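Local coordinates for protein nudix Hydrolase, RenU (Mycolicibacterium smegmatis, PDB 6UUF) that belongs to the Nudix hydrolase family, uses magnesium as cofactor and probably cleaves a nucleoside diphosphate-linked substrate, possibly NADH, at residues D6-S11 with R16-H21; W54-G59 with P144-S149; S63-T66 with V72-A75; A95-A98 with Q104-Y107. The protein carries 3 engineered substitutions. All blocks are in the same frame, centred on the assembly; numbering follows the deposited sequence.

Interaction 1: D6-S11 with R16-H21; sequences DGWVMS and RFWGRH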
loop_
_atom_site.group_PDB
_atom_site.type_symbol
_atom_site.label_atom_id
_atom_site.label_comp_id
_atom_site.label_asym_id
_atom_site.label_seq_id
_atom_site.Cartn_x
_atom_site.Cartn_y
_atom_site.Cartn_z
ATOM N N ASP A 6 -4.946 -16.459 6.538
ATOM C CA ASP A 6 -5.111 -17.700 5.737
ATOM C C ASP A 6 -6.520 -18.157 5.316
ATOM O O ASP A 6 -6.992 -19.199 5.763
ATOM C CB ASP A 6 -4.366 -18.887 6.409
ATOM C CG ASP A 6 -2.850 -18.817 6.226
ATOM O OD1 ASP A 6 -2.168 -18.165 7.053
ATOM O OD2 ASP A 6 -2.343 -19.416 5.246
ATOM N N GLY A 7 -7.162 -17.413 4.415
ATOM C CA GLY A 7 -8.371 -17.915 3.782
ATOM C C GLY A 7 -9.103 -16.928 2.926
ATOM O O GLY A 7 -8.729 -15.788 2.800
ATOM N N TRP A 8 -10.170 -17.396 2.328
ATOM C CA TRP A 8 -10.898 -16.643 1.330
ATOM C C TRP A 8 -12.065 -15.983 1.965
ATOM O O TRP A 8 -12.657 -16.513 2.892
ATOM C CB TRP A 8 -11.422 -17.581 0.224
ATOM C CG TRP A 8 -10.343 -18.283 -0.503
ATOM C CD1 TRP A 8 -9.992 -19.605 -0.399
ATOM C CD2 TRP A 8 -9.457 -17.704 -1.446
ATOM N NE1 TRP A 8 -8.925 -19.873 -1.236
ATOM C CE2 TRP A 8 -8.590 -18.719 -1.894
ATOM C CE3 TRP A 8 -9.318 -16.418 -1.966
ATOM C CZ2 TRP A 8 -7.596 -18.486 -2.817
ATOM C CZ3 TRP A 8 -8.319 -16.179 -2.884
ATOM C CH2 TRP A 8 -7.470 -17.203 -3.304
ATOM N N VAL A 9 -12.399 -14.821 1.449
ATOM C CA VAL A 9 -13.739 -14.271 1.607
ATOM C C VAL A 9 -14.414 -14.259 0.235
ATOM O O VAL A 9 -13.814 -13.803 -0.764
ATOM C CB VAL A 9 -13.653 -12.868 2.184
ATOM C CG1 VAL A 9 -15.051 -12.215 2.293
ATOM C CG2 VAL A 9 -12.926 -12.931 3.531
ATOM N N MET A 10 -15.632 -14.773 0.167
ATOM C CA MET A 10 -16.428 -14.727 -1.072
ATOM C C MET A 10 -17.376 -13.522 -1.100
ATOM O O MET A 10 -18.206 -13.381 -0.223
ATOM C CB MET A 10 -17.278 -16.003 -1.218
ATOM C CG MET A 10 -18.078 -16.060 -2.541
ATOM S SD MET A 10 -17.103 -16.203 -4.047
ATOM C CE MET A 10 -15.875 -17.408 -3.500
ATOM N N SER A 11 -17.301 -12.704 -2.135
ATOM C CA SER A 11 -18.222 -11.558 -2.249
ATOM C C SER A 11 -19.658 -11.944 -2.572
ATOM O O SER A 11 -19.929 -13.043 -3.074
ATOM C CB SER A 11 -17.753 -10.573 -3.324
ATOM O OG SER A 11 -17.914 -11.063 -4.650
ATOM N N ARG A 16 -13.786 -14.332 -5.123
ATOM C CA ARG A 16 -13.131 -14.610 -3.846
ATOM C C ARG A 16 -12.036 -13.595 -3.655
ATOM O O ARG A 16 -11.457 -13.201 -4.624
ATOM C CB ARG A 16 -12.569 -16.029 -3.781
ATOM C CG ARG A 16 -11.421 -16.319 -4.705
ATOM C CD ARG A 16 -10.999 -17.769 -4.505
ATOM N NE ARG A 16 -11.898 -18.760 -5.104
ATOM C CZ ARG A 16 -11.815 -20.070 -4.870
ATOM N NH1 ARG A 16 -10.925 -20.556 -4.007
ATOM N NH2 ARG A 16 -12.630 -20.905 -5.480
ATOM N N PHE A 17 -11.770 -13.227 -2.393
ATOM C CA PHE A 17 -10.726 -12.303 -1.981
ATOM C C PHE A 17 -9.884 -12.981 -0.935
ATOM O O PHE A 17 -10.430 -13.601 -0.017
ATOM C CB PHE A 17 -11.364 -11.113 -1.330
ATOM C CG PHE A 17 -12.133 -10.255 -2.276
ATOM C CD1 PHE A 17 -13.417 -10.621 -2.703
ATOM C CD2 PHE A 17 -11.575 -9.095 -2.776
ATOM C CE1 PHE A 17 -14.118 -9.847 -3.633
ATOM C CE2 PHE A 17 -12.295 -8.296 -3.673
ATOM C CZ PHE A 17 -13.562 -8.687 -4.123
ATOM N N TRP A 18 -8.576 -12.836 -1.030
ATOM C CA TRP A 18 -7.696 -13.436 -0.076
ATOM C C TRP A 18 -7.561 -12.651 1.228
ATOM O O TRP A 18 -7.272 -11.441 1.219
ATOM C CB TRP A 18 -6.313 -13.581 -0.646
ATOM C CG TRP A 18 -5.470 -14.295 0.327
ATOM C CD1 TRP A 18 -4.506 -13.764 1.116
ATOM C CD2 TRP A 18 -5.564 -15.670 0.662
ATOM N NE1 TRP A 18 -3.963 -14.734 1.902
ATOM C CE2 TRP A 18 -4.602 -15.918 1.656
ATOM C CE3 TRP A 18 -6.370 -16.721 0.216
ATOM C CZ2 TRP A 18 -4.389 -17.177 2.185
ATOM C CZ3 TRP A 18 -6.195 -17.951 0.753
ATOM C CH2 TRP A 18 -5.202 -18.184 1.740
ATOM N N GLY A 19 -7.729 -13.350 2.347
ATOM C CA GLY A 19 -7.414 -12.783 3.650
ATOM C C GLY A 19 -8.663 -12.407 4.415
ATOM O O GLY A 19 -9.323 -11.385 4.151
ATOM N N ARG A 20 -8.985 -13.242 5.381
ATOM C CA ARG A 20 -10.168 -13.045 6.189
ATOM C C ARG A 20 -10.308 -11.690 6.854
ATOM O O ARG A 20 -11.415 -11.178 7.000
ATOM C CB ARG A 20 -10.237 -14.158 7.216
ATOM C CG ARG A 20 -10.637 -15.451 6.527
ATOM C CD ARG A 20 -11.263 -16.457 7.445
ATOM N NE ARG A 20 -12.085 -17.396 6.678
ATOM C CZ ARG A 20 -13.416 -17.357 6.532
ATOM N NH1 ARG A 20 -13.991 -18.305 5.804
ATOM N NH2 ARG A 20 -14.188 -16.428 7.108
ATOM N N HIS A 21 -9.195 -11.099 7.235
ATOM C CA HIS A 21 -9.192 -9.789 7.899
ATOM C C HIS A 21 -8.844 -8.661 6.927
ATOM O O HIS A 21 -8.437 -7.574 7.360
ATOM C CB HIS A 21 -8.140 -9.817 9.026
ATOM C CG HIS A 21 -8.269 -10.985 9.959
ATOM N ND1 HIS A 21 -9.418 -11.233 10.678
ATOM C CD2 HIS A 21 -7.380 -11.939 10.327
ATOM C CE1 HIS A 21 -9.239 -12.305 11.433
ATOM N NE2 HIS A 21 -8.009 -12.741 11.246
#

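Interaction 2: W54-G59 with P144-S149; sequences WALPGG and PGFAAS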
loop_
_atom_site.group_PDB
_atom_site.type_symbol
_atom_site.label_atom_id
_atom_site.label_comp_id
_atom_site.label_asym_id
_atom_site.label_seq_id
_atom_site.Cartn_x
_atom_site.Cartn_y
_atom_site.Cartn_z
ATOM N N TRP A 54 2.007 -1.559 -11.085
ATOM C CA TRP A 54 2.561 -0.882 -9.906
ATOM C C TRP A 54 1.495 -0.728 -8.842
ATOM O O TRP A 54 0.346 -0.407 -9.148
ATOM C CB TRP A 54 3.085 0.508 -10.292
ATOM C CG TRP A 54 4.246 0.479 -11.210
ATOM C CD1 TRP A 54 4.220 0.379 -12.583
ATOM C CD2 TRP A 54 5.615 0.492 -10.834
ATOM N NE1 TRP A 54 5.502 0.368 -13.069
ATOM C CE2 TRP A 54 6.377 0.438 -12.019
ATOM C CE3 TRP A 54 6.278 0.547 -9.603
ATOM C CZ2 TRP A 54 7.770 0.448 -12.016
ATOM C CZ3 TRP A 54 7.670 0.580 -9.590
ATOM C CH2 TRP A 54 8.406 0.528 -10.792
ATOM N N ALA A 55 1.870 -0.942 -7.595
ATOM C CA ALA A 55 0.905 -0.767 -6.468
ATOM C C ALA A 55 1.707 -0.534 -5.216
ATOM O O ALA A 55 2.920 -0.280 -5.318
ATOM C CB ALA A 55 -0.011 -1.974 -6.339
ATOM N N LEU A 56 1.049 -0.570 -4.054
ATOM C CA LEU A 56 1.743 -0.335 -2.788
ATOM C C LEU A 56 2.231 -1.672 -2.292
ATOM O O LEU A 56 1.566 -2.667 -2.536
ATOM C CB LEU A 56 0.825 0.279 -1.790
ATOM C CG LEU A 56 0.064 1.524 -2.283
ATOM C CD1 LEU A 56 -0.959 1.936 -1.243
ATOM C CD2 LEU A 56 1.015 2.668 -2.580
ATOM N N PRO A 57 3.386 -1.701 -1.597
ATOM C CA PRO A 57 3.739 -2.919 -0.876
ATOM C C PRO A 57 2.710 -3.145 0.212
ATOM O O PRO A 57 2.317 -2.183 0.903
ATOM C CB PRO A 57 5.089 -2.615 -0.235
ATOM C CG PRO A 57 5.377 -1.185 -0.495
ATOM C CD PRO A 57 4.203 -0.560 -1.181
ATOM N N GLY A 58 2.190 -4.360 0.274
ATOM C CA GLY A 58 1.113 -4.649 1.205
ATOM C C GLY A 58 0.970 -6.143 1.400
ATOM O O GLY A 58 1.640 -6.919 0.764
ATOM N N GLY A 59 0.073 -6.546 2.272
ATOM C CA GLY A 59 -0.281 -7.942 2.287
ATOM C C GLY A 59 -1.479 -8.113 3.163
ATOM O O GLY A 59 -2.134 -7.132 3.535
ATOM N N PRO A 144 -5.158 -2.105 -11.056
ATOM C CA PRO A 144 -6.462 -1.436 -11.280
ATOM C C PRO A 144 -7.221 -1.046 -10.023
ATOM O O PRO A 144 -8.016 -0.132 -10.090
ATOM C CB PRO A 144 -7.281 -2.476 -12.063
ATOM C CG PRO A 144 -6.536 -3.766 -11.934
ATOM C CD PRO A 144 -5.078 -3.385 -11.782
ATOM N N GLY A 145 -7.059 -1.811 -8.934
ATOM C CA GLY A 145 -7.551 -1.445 -7.579
ATOM C C GLY A 145 -6.937 -0.176 -7.002
ATOM O O GLY A 145 -7.623 0.738 -6.557
ATOM N N PHE A 146 -5.620 -0.108 -7.066
ATOM C CA PHE A 146 -4.905 1.087 -6.693
ATOM C C PHE A 146 -5.291 2.299 -7.557
ATOM O O PHE A 146 -5.588 3.354 -7.041
ATOM C CB PHE A 146 -3.418 0.816 -6.815
ATOM C CG PHE A 146 -2.587 1.927 -6.385
ATOM C CD1 PHE A 146 -2.767 2.498 -5.128
ATOM C CD2 PHE A 146 -1.605 2.430 -7.222
ATOM C CE1 PHE A 146 -1.955 3.526 -4.699
ATOM C CE2 PHE A 146 -0.779 3.477 -6.793
ATOM C CZ PHE A 146 -0.960 4.035 -5.534
ATOM N N ALA A 147 -5.312 2.128 -8.864
ATOM C CA ALA A 147 -5.626 3.249 -9.756
ATOM C C ALA A 147 -7.017 3.810 -9.484
ATOM O O ALA A 147 -7.224 4.993 -9.622
ATOM C CB ALA A 147 -5.510 2.844 -11.221
ATOM N N ALA A 148 -7.951 2.946 -9.088
ATOM C CA ALA A 148 -9.313 3.336 -8.797
ATOM C C ALA A 148 -9.354 4.225 -7.568
ATOM O O ALA A 148 -10.249 5.061 -7.438
ATOM C CB ALA A 148 -10.151 2.088 -8.570
ATOM N N SER A 149 -8.381 4.026 -6.667
ATOM C CA SER A 149 -8.256 4.787 -5.431
ATOM C C SER A 149 -7.339 5.965 -5.468
ATOM O O SER A 149 -7.408 6.808 -4.574
ATOM C CB SER A 149 -7.754 3.856 -4.321
ATOM O OG SER A 149 -8.775 2.929 -4.062
#

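Interaction 3: S63-T66 with V72-A75; sequences SHET and VRAA. Engineered in segment 72-75: Ala74 (natural residue Glu).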
loop_
_atom_site.group_PDB
_atom_site.type_symbol
_atom_site.label_atom_id
_atom_site.label_comp_id
_atom_site.label_asym_id
_atom_site.label_seq_id
_atom_site.Cartn_x
_atom_site.Cartn_y
_atom_site.Cartn_z
ATOM N N SER A 63 -4.729 -11.746 12.332
ATOM C CA SER A 63 -5.746 -11.679 13.383
ATOM C C SER A 63 -5.482 -10.770 14.564
ATOM O O SER A 63 -6.421 -10.302 15.154
ATOM C CB SER A 63 -6.002 -13.069 13.957
ATOM O OG SER A 63 -6.285 -13.967 12.919
ATOM N N HIS A 64 -4.225 -10.513 14.887
ATOM C CA HIS A 64 -3.895 -9.764 16.061
ATOM C C HIS A 64 -3.356 -8.349 15.715
ATOM O O HIS A 64 -3.033 -7.579 16.598
ATOM C CB HIS A 64 -2.879 -10.548 16.844
ATOM C CG HIS A 64 -1.574 -10.660 16.160
ATOM N ND1 HIS A 64 -1.366 -11.508 15.098
ATOM C CD2 HIS A 64 -0.413 -10.005 16.354
ATOM C CE1 HIS A 64 -0.119 -11.391 14.684
ATOM N NE2 HIS A 64 0.478 -10.486 15.428
ATOM N N GLU A 65 -3.351 -8.010 14.427
ATOM C CA GLU A 65 -2.676 -6.831 13.906
ATOM C C GLU A 65 -3.636 -5.737 13.579
ATOM O O GLU A 65 -4.737 -5.967 13.135
ATOM C CB GLU A 65 -1.999 -7.148 12.598
ATOM C CG GLU A 65 -0.727 -7.928 12.730
ATOM C CD GLU A 65 -0.079 -8.183 11.390
ATOM O OE1 GLU A 65 -0.758 -8.388 10.355
ATOM O OE2 GLU A 65 1.137 -8.227 11.373
ATOM N N THR A 66 -3.162 -4.516 13.733
ATOM C CA THR A 66 -3.877 -3.370 13.209
ATOM C C THR A 66 -3.505 -3.285 11.742
ATOM O O THR A 66 -2.440 -3.838 11.349
ATOM C CB THR A 66 -3.435 -2.109 13.932
ATOM O OG1 THR A 66 -2.020 -1.944 13.727
ATOM C CG2 THR A 66 -3.789 -2.224 15.445
ATOM N N VAL A 72 3.179 -1.968 7.665
ATOM C CA VAL A 72 4.565 -1.749 8.018
ATOM C C VAL A 72 5.321 -3.071 7.918
ATOM O O VAL A 72 6.412 -3.101 7.335
ATOM C CB VAL A 72 4.657 -1.090 9.404
ATOM C CG1 VAL A 72 6.088 -1.027 9.899
ATOM C CG2 VAL A 72 4.087 0.305 9.322
ATOM N N ARG A 73 4.722 -4.156 8.416
ATOM C CA ARG A 73 5.344 -5.507 8.322
ATOM C C ARG A 73 5.533 -5.930 6.857
ATOM O O ARG A 73 6.594 -6.470 6.509
ATOM C CB ARG A 73 4.579 -6.587 9.115
ATOM C CG ARG A 73 4.836 -8.038 8.651
ATOM C CD ARG A 73 4.029 -9.146 9.367
ATOM N NE ARG A 73 2.561 -9.017 9.250
ATOM C CZ ARG A 73 1.837 -9.353 8.187
ATOM N NH1 ARG A 73 2.406 -9.837 7.078
ATOM N NH2 ARG A 73 0.529 -9.162 8.206
ATOM N N ALA A 74 4.509 -5.690 6.022
ATOM C CA ALA A 74 4.573 -5.968 4.605
ATOM C C ALA A 74 5.670 -5.169 3.931
ATOM O O ALA A 74 6.396 -5.698 3.132
ATOM C CB ALA A 74 3.242 -5.661 3.943
ATOM N N ALA A 75 5.792 -3.891 4.258
ATOM C CA ALA A 75 6.867 -3.059 3.707
ATOM C C ALA A 75 8.283 -3.523 4.104
ATOM O O ALA A 75 9.226 -3.447 3.289
ATOM C CB ALA A 75 6.663 -1.614 4.118
#

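Interaction 4: A95-A98 with Q104-Y107; sequences AEVA and QWTY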
loop_
_atom_site.group_PDB
_atom_site.type_symbol
_atom_site.label_atom_id
_atom_site.label_comp_id
_atom_site.label_asym_id
_atom_site.label_seq_id
_atom_site.Cartn_x
_atom_site.Cartn_y
_atom_site.Cartn_z
ATOM N N ALA A 95 -10.986 0.198 -0.261
ATOM C CA ALA A 95 -11.836 -0.807 -0.885
ATOM C C ALA A 95 -12.591 -1.596 0.185
ATOM O O ALA A 95 -12.030 -1.958 1.215
ATOM C CB ALA A 95 -11.014 -1.740 -1.765
ATOM N N GLU A 96 -13.860 -1.851 -0.094
ATOM C CA GLU A 96 -14.786 -2.437 0.846
ATOM C C GLU A 96 -15.752 -3.329 0.074
ATOM O O GLU A 96 -16.417 -2.865 -0.881
ATOM C CB GLU A 96 -15.552 -1.303 1.500
ATOM C CG GLU A 96 -16.375 -1.698 2.689
ATOM C CD GLU A 96 -16.975 -0.474 3.353
ATOM O OE1 GLU A 96 -17.657 0.315 2.646
ATOM O OE2 GLU A 96 -16.749 -0.292 4.572
ATOM N N VAL A 97 -15.825 -4.599 0.465
ATOM C CA VAL A 97 -16.623 -5.559 -0.291
ATOM C C VAL A 97 -17.526 -6.267 0.660
ATOM O O VAL A 97 -17.058 -6.796 1.662
ATOM C CB VAL A 97 -15.770 -6.595 -1.057
ATOM C CG1 VAL A 97 -16.647 -7.590 -1.770
ATOM C CG2 VAL A 97 -14.930 -5.896 -2.109
ATOM N N ALA A 98 -18.821 -6.246 0.335
ATOM C CA ALA A 98 -19.814 -7.058 0.996
ATOM C C ALA A 98 -19.525 -8.528 0.661
ATOM O O ALA A 98 -19.616 -8.913 -0.502
ATOM C CB ALA A 98 -21.216 -6.668 0.535
ATOM N N GLN A 104 -16.971 -9.426 5.547
ATOM C CA GLN A 104 -16.462 -8.256 4.863
ATOM C C GLN A 104 -15.015 -8.446 4.441
ATOM O O GLN A 104 -14.249 -9.224 5.039
ATOM C CB GLN A 104 -16.550 -7.049 5.781
ATOM C CG GLN A 104 -16.475 -5.735 5.033
ATOM C CD GLN A 104 -17.102 -4.614 5.818
ATOM O OE1 GLN A 104 -16.712 -4.369 6.951
ATOM N NE2 GLN A 104 -18.089 -3.938 5.231
ATOM N N TRP A 105 -14.652 -7.743 3.389
ATOM C CA TRP A 105 -13.279 -7.671 3.000
ATOM C C TRP A 105 -12.966 -6.212 2.758
ATOM O O TRP A 105 -13.714 -5.512 2.091
ATOM C CB TRP A 105 -13.044 -8.468 1.722
ATOM C CG TRP A 105 -11.627 -8.656 1.453
ATOM C CD1 TRP A 105 -10.832 -9.645 1.942
ATOM C CD2 TRP A 105 -10.795 -7.814 0.682
ATOM N NE1 TRP A 105 -9.555 -9.515 1.459
ATOM C CE2 TRP A 105 -9.507 -8.388 0.682
ATOM C CE3 TRP A 105 -11.018 -6.656 -0.062
ATOM C CZ2 TRP A 105 -8.453 -7.829 0.006
ATOM C CZ3 TRP A 105 -9.979 -6.103 -0.729
ATOM C CH2 TRP A 105 -8.691 -6.691 -0.690
ATOM N N THR A 106 -11.829 -5.767 3.264
ATOM C CA THR A 106 -11.386 -4.417 2.956
ATOM C C THR A 106 -9.916 -4.397 2.631
ATOM O O THR A 106 -9.119 -5.297 3.029
ATOM C CB THR A 106 -11.594 -3.513 4.185
ATOM O OG1 THR A 106 -10.909 -4.112 5.284
ATOM C CG2 THR A 106 -13.046 -3.360 4.527
ATOM N N TYR A 107 -9.556 -3.326 1.943
ATOM C CA TYR A 107 -8.190 -2.935 1.741
ATOM C C TYR A 107 -8.030 -1.573 2.397
ATOM O O TYR A 107 -8.792 -0.622 2.051
ATOM C CB TYR A 107 -7.854 -2.782 0.241
ATOM C CG TYR A 107 -6.380 -2.556 -0.004
ATOM C CD1 TYR A 107 -5.804 -1.298 0.135
ATOM C CD2 TYR A 107 -5.555 -3.599 -0.398
ATOM C CE1 TYR A 107 -4.455 -1.097 -0.058
ATOM C CE2 TYR A 107 -4.203 -3.395 -0.656
ATOM C CZ TYR A 107 -3.662 -2.153 -0.466
ATOM O OH TYR A 107 -2.331 -1.986 -0.696
#

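Interaction 1: D6-S11 with R16-H21
Arg16 lies along one face of the Trp8 indole, and Trp18 meets the opposite face, across the antiparallel hairpin of strands 8-10 and 16-18. From the Arg16 backbone outward, CB lies 3.6 Å from Met10 CE. CG, set between the backbone N and the carbonyl carbon (chi1 67°), comes next to Trp8 CE3. CD then sits over the Trp8 six-membered ring, 3.3 Å from its centroid, in a CH-pi contact. The chain bends at chi3, which carries CZ over the Trp8 five-membered ring, 4.6 Å from its centroid, as a cation-pi pair. The guanidinium stands nearly upright on the indole, planes 81° apart. On the other face Trp18 points its edge at the ring in a T-shaped stack, Trp18 CE3 lying 3.6 Å from Trp8 CD2. Gly7 CA packs over a face of Trp18. In the backbone, Val9 and Phe17 exchange two bonds of 2.7 Å each (N to O), and Gly19 N reaches Gly7 O. Trp8 NE1 and Arg16 NH1, both donors, form no hydrogen bond; the arginine is held on the indole by its aliphatic CH-pi contact and probably by cation-pi attraction, while the backbone bonds separately fix the register.

Interaction 2: W54-G59 with P144-S149
Phe146, in the first turn of helix 144-158, makes a buried apolar contact with Leu56 and its neighbours where strand 54-60 breaks near the centre of the molecule. Phe146 points its CB toward the strand, and with CG anti to the backbone N (chi1 -176°) its ring lies against Leu56, the two side chains crossing at about a right angle. Leu56 makes the largest share of the contact from the strand: its CG lies 3.7 Å from Phe146 CE1, and its CD2 branch meets Phe146 CZ at 3.8 Å. The other flank of the ring runs along the backbone, with Phe146 CD2 3.9 Å from Trp54 O and 4.1 Å from Ala55 CA. Ala55 CB and Phe146 CB, 4.4 Å apart, touch more loosely. Leu56 also packs on Leu41 of strand 37-44 and on Tyr107 and Thr109 of strand 104-113, while the Phe146 ring meets Trp150, one turn on. With an alanine in place of Phe146, the Leu56 branches would probably lose their cover from the helix, opening a gap between helix and strand. A helix laid on a mixed sheet through aromatic and aliphatic side chains is the arrangement of the Nudix fold, whose sheet is sandwiched between helices.

Interaction 3: S63-T66 with V72-A75
Glu65 and Arg73 form the glutamate-arginine salt bridge of the Nudix box, the loop-helix-loop signature that begins with Gly59 and includes helix 67-79. Arg73 grips the carboxylate side-on with two nitrogens, one to each oxygen. Arg73 NH2 donates to Glu65 OE1 over 2.6 Å, and Arg73 NE donates to Glu65 OE2 over 2.7 Å. Both bonds are nearly straight, at 169° and 172°, and both use the syn lone pairs of the carboxylate. The two flat groups are almost coplanar, 12° apart, and both oxygens lie close to the guanidinium plane. Two torsional features bring them together: the Glu65 chain runs extended beyond CG, whereas the Arg73 chain leaves the helix with CG anti to the backbone N and bends at chi3, turning its NE and NH2 side toward the loop. Each partner has a second hold, since Glu65 OE1 also accepts from Asp62 N and Arg73 NH2 also donates to Ala60 O. Replacing Glu65 by an alanine would probably leave Arg73 NE without its carboxylate mate and Asp62 N without this acceptor, so that the guanidinium and the loop could shift. Thr66 follows directly as N-cap of the helix. Ala74, next to Arg73, is an engineered substitution for a glutamate; in Nudix enzymes the glutamates of this helix typically bind metal. Paired charges, reinforced by two backbone groups, thus fix the loop before the helix to the helix itself, consistent with a structural role in shaping the metal-binding surface.

Interaction 4: A95-A98 with Q104-Y107
Val97 and Trp105 form a hydrogen-bonded pair in the closely knit part of this hairpin contact between strands 87-98 and 104-113. Val97 N reaches Trp105 O at 2.8 Å, and Trp105 N returns a bond to Val97 O at 3.1 Å. At the next hydrogen-bonded pair, Tyr107 N binds Ala95 O at 2.9 Å, while the return bond from Ala95 N to Tyr107 O is longer, 3.3 Å, and bent to 137°. Ala95, Val97, Trp105 and Tyr107 share one face of the sheet, where Ala95 CB and Tyr107 CB touch at 3.9 Å. The hairpin at the N-terminus packs on this face: Phe17 meets both Val97 and the Trp105 ring, and Trp105 NE1 donates to Trp18 O. The other face, bearing Glu96, Gln104 and Thr106, is looser, and Glu96 and Gln104 are exposed. The Glu96 and Thr106 side chains run alongside each other, Glu96 CG 4.2 Å from Thr106 CG2. The Gln104 amide is turned only 14° from the Glu96 carboxylate plane, yet its NE2 stays 3.9 Å from OE2, too far for a hydrogen bond. Glu96 CG, set anti to the backbone N (chi1 -169°), lies beside Gln104 NE2 in a loose van der Waals contact. Such a ladder of alternating hydrogen-bonded and non-hydrogen-bonded pairs is that of an antiparallel beta hairpin, here joined through strand 104-113 to its parallel neighbour 23-31 in the mixed sheet of the Nudix fold.

In the fold
Interactions 1 and 4 form one packed unit, their centres about 10 Å apart: Phe17 CB packs on Trp105 CD1 at 3.6 Å, and Ser11 CB touches Val97 CG1 at 3.5 Å. Interaction 1 also reaches the Nudix-box loop of interaction 3, where His21 NE2 and Ser63 OG lie 2.7 Å apart, probably hydrogen-bonded. Strand 54-60 is the bridge between interactions 2 and 3. Gly58 C lies 3.4 Å from the CB of the engineered Ala74, while Leu56 CB approaches Tyr107 OH at 4.0 Å and so links interaction 2 to interaction 4. Helices 144-158 and 67-79 thus both pack on strand 54-60, and interaction 3 marks the probable metal-binding side.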